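Side-chain contact in tubulin-binding cofactor A (Leishmania major, PDB 4CQI), which probably acts early in the tubulin folding pathway, capturing beta-tubulin and stabilising it in a quasi-native conformation: residues Asn86-Met89 against Ala90-Asp94. Sequence-based numbering, arbitrary orientation.
Sequences NRIM and ASVKD
Asn86 accepts a hydrogen bond from Ala90 N through its backbone O, opening about two and a half turns of alpha-helix in the C-terminal half of helix 67-100, the second helix of a three-helix bundle. Ala90 N lies 2.9 Å from Asn86 O, and Ala90 CB is 3.5 Å from that same oxygen, as helix geometry brings it; the residue is exposed, and a single methyl suits the helix there. The amide side chain of Asn86 leads away from the following turn, as fits a polar residue on the outer surface.

Arg87 repeats the i to i+4 pattern, its O receiving Ser91 N at 3.0 Å. Its long side chain departs toward helix 23-62, where the guanidinium forms a salt bridge with Asp41; Asp94, further along, pairs with Lys31 of that helix, so charged pairs link the two helices here. Ser91, compact enough for a helix interface, rests against Leu35.

Ile88, buried like Val92, packs on Thr38 and Leu42 of helix 23-62. Its CG2, anti to the backbone N (CG1 at chi1 -69°), meets Val92 CG2 at 4.0 Å, the two branched side chains crossing at a slant. Both being beta-branched and apolar, they place two apolar side chains one turn apart on the side facing helix 23-62, where Val92 meets Leu35. Val92 N also bonds Ile88 O at 2.9 Å, with the donor almost in line with the carbonyl.

Met89 borders this face and, with Val92, touches Gln123 of helix 109-125. A flexible thioether suits the seam: bends at chi2 (-68°) and chi3 (83°) fold the chain back so that it runs beside Val92, pointing the same way. Its backbone O takes Lys93 N, while the lysine's amino end reaches outward; at the end of the folded side chain, Met89 CE rests 3.9 Å from Val92 CG2.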
ATOM      1  N   ASN A  86      -7.143  -0.581  -1.635  1.00 12.08           N
ATOM      2  CA  ASN A  86      -8.067  -1.359  -0.763  1.00 11.93           C
ATOM      3  C   ASN A  86      -7.304  -2.030   0.392  1.00 12.96           C
ATOM      4  O   ASN A  86      -7.794  -2.054   1.536  1.00 12.63           O
ATOM      5  CB  ASN A  86      -8.876  -2.369  -1.579  1.00 11.63           C
ATOM      6  CG  ASN A  86      -9.761  -1.700  -2.612  1.00 12.41           C
ATOM      7  OD1 ASN A  86     -10.086  -0.506  -2.465  1.00 11.71           O
ATOM      8  ND2 ASN A  86     -10.130  -2.452  -3.708  1.00 11.29           N
ATOM      9  N   ARG A  87      -6.100  -2.522   0.095  1.00 13.69           N
ATOM     10  CA  ARG A  87      -5.239  -3.108   1.113  1.00 14.87           C
ATOM     11  C   ARG A  87      -4.761  -2.101   2.127  1.00 13.30           C
ATOM     12  O   ARG A  87      -4.702  -2.413   3.323  1.00 13.96           O
ATOM     13  CB  ARG A  87      -4.045  -3.881   0.504  1.00 17.29           C
ATOM     14  CG  ARG A  87      -4.410  -5.099  -0.343  1.00 21.42           C
ATOM     15  CD  ARG A  87      -3.197  -5.599  -1.124  1.00 25.04           C
ATOM     16  NE  ARG A  87      -2.144  -6.123  -0.232  1.00 28.35           N
ATOM     17  CZ  ARG A  87      -0.921  -5.624  -0.089  1.00 30.75           C
ATOM     18  NH1 ARG A  87      -0.498  -4.562  -0.793  1.00 26.85           N
ATOM     19  NH2 ARG A  87      -0.094  -6.233   0.756  1.00 36.93           N
ATOM     20  N   ILE A  88      -4.420  -0.882   1.704  1.00 13.10           N
ATOM     21  CA  ILE A  88      -4.050   0.164   2.646  1.00 12.50           C
ATOM     22  C   ILE A  88      -5.205   0.438   3.557  1.00 13.58           C
ATOM     23  O   ILE A  88      -5.059   0.451   4.784  1.00 12.75           O
ATOM     24  CB  ILE A  88      -3.647   1.492   1.974  1.00 12.75           C
ATOM     25  CG1 ILE A  88      -2.314   1.330   1.221  1.00 12.63           C
ATOM     26  CG2 ILE A  88      -3.515   2.604   3.018  1.00 12.65           C
ATOM     27  CD1 ILE A  88      -2.051   2.456   0.196  1.00 13.42           C
ATOM     28  N   MET A  89      -6.394   0.654   2.968  1.00 14.25           N
ATOM     29  CA  MET A  89      -7.547   0.963   3.800  1.00 14.27           C
ATOM     30  C   MET A  89      -7.910  -0.146   4.778  1.00 12.92           C
ATOM     31  O   MET A  89      -8.280   0.161   5.903  1.00 13.46           O
ATOM     32  CB  MET A  89      -8.735   1.372   2.935  1.00 16.47           C
ATOM     33  CG  MET A  89      -8.516   2.623   2.118  1.00 17.65           C
ATOM     34  SD  MET A  89      -8.376   4.132   3.100  1.00 23.19           S
ATOM     35  CE  MET A  89      -6.716   4.161   3.613  1.00 22.25           C
ATOM     36  N   ALA A  90      -7.798  -1.403   4.381  1.00 11.95           N
ATOM     37  CA  ALA A  90      -8.107  -2.519   5.278  1.00 12.59           C
ATOM     38  C   ALA A  90      -7.101  -2.566   6.443  1.00 13.23           C
ATOM     39  O   ALA A  90      -7.480  -2.813   7.608  1.00 13.31           O
ATOM     40  CB  ALA A  90      -8.130  -3.859   4.517  1.00 12.41           C
ATOM     41  N   SER A  91      -5.852  -2.244   6.137  1.00 13.48           N
ATOM     42  CA  SER A  91      -4.786  -2.195   7.150  1.00 14.60           C
ATOM     43  C   SER A  91      -4.956  -1.014   8.118  1.00 14.32           C
ATOM     44  O   SER A  91      -4.722  -1.144   9.341  1.00 15.50           O
ATOM     45  CB  SER A  91      -3.423  -2.179   6.414  1.00 16.00           C
ATOM     46  OG  SER A  91      -2.358  -2.185   7.342  1.00 20.75           O
ATOM     47  N   VAL A  92      -5.376   0.125   7.599  1.00 12.94           N
ATOM     48  CA  VAL A  92      -5.652   1.310   8.414  1.00 13.94           C
ATOM     49  C   VAL A  92      -6.765   1.007   9.411  1.00 15.55           C
ATOM     50  O   VAL A  92      -6.640   1.330  10.606  1.00 15.02           O
ATOM     51  CB  VAL A  92      -5.985   2.553   7.568  1.00 13.60           C
ATOM     52  CG1 VAL A  92      -6.556   3.690   8.453  1.00 15.19           C
ATOM     53  CG2 VAL A  92      -4.751   3.040   6.786  1.00 12.90           C
ATOM     54  N   LYS A  93      -7.838   0.372   8.928  1.00 16.07           N
ATOM     55  CA  LYS A  93      -8.985  -0.014   9.799  1.00 18.59           C
ATOM     56  C   LYS A  93      -8.627  -1.023  10.878  1.00 17.38           C
ATOM     57  O   LYS A  93      -9.056  -0.876  12.032  1.00 20.13           O
ATOM     58  CB  LYS A  93     -10.146  -0.586   8.973  1.00 20.64           C
ATOM     59  CG  LYS A  93     -11.395  -0.941   9.766  1.00 23.61           C
ATOM     60  CD  LYS A  93     -12.049   0.304  10.330  1.00 28.04           C
ATOM     61  CE  LYS A  93     -13.445   0.035  10.925  1.00 32.30           C
ATOM     62  NZ  LYS A  93     -13.863   1.247  11.715  1.00 36.38           N
ATOM     63  N   ASP A  94      -7.819  -2.008  10.516  1.00 16.93           N
ATOM     64  CA  ASP A  94      -7.338  -2.994  11.447  1.00 18.86           C
ATOM     65  C   ASP A  94      -6.512  -2.352  12.575  1.00 17.28           C
ATOM     66  O   ASP A  94      -6.708  -2.664  13.777  1.00 14.46           O
ATOM     67  CB  ASP A  94      -6.518  -4.043  10.716  1.00 20.11           C
ATOM     68  CG  ASP A  94      -6.123  -5.197  11.611  1.00 24.02           C
ATOM     69  OD1 ASP A  94      -7.044  -5.893  12.126  1.00 23.52           O
ATOM     70  OD2 ASP A  94      -4.920  -5.466  11.752  1.00 22.85           O
TER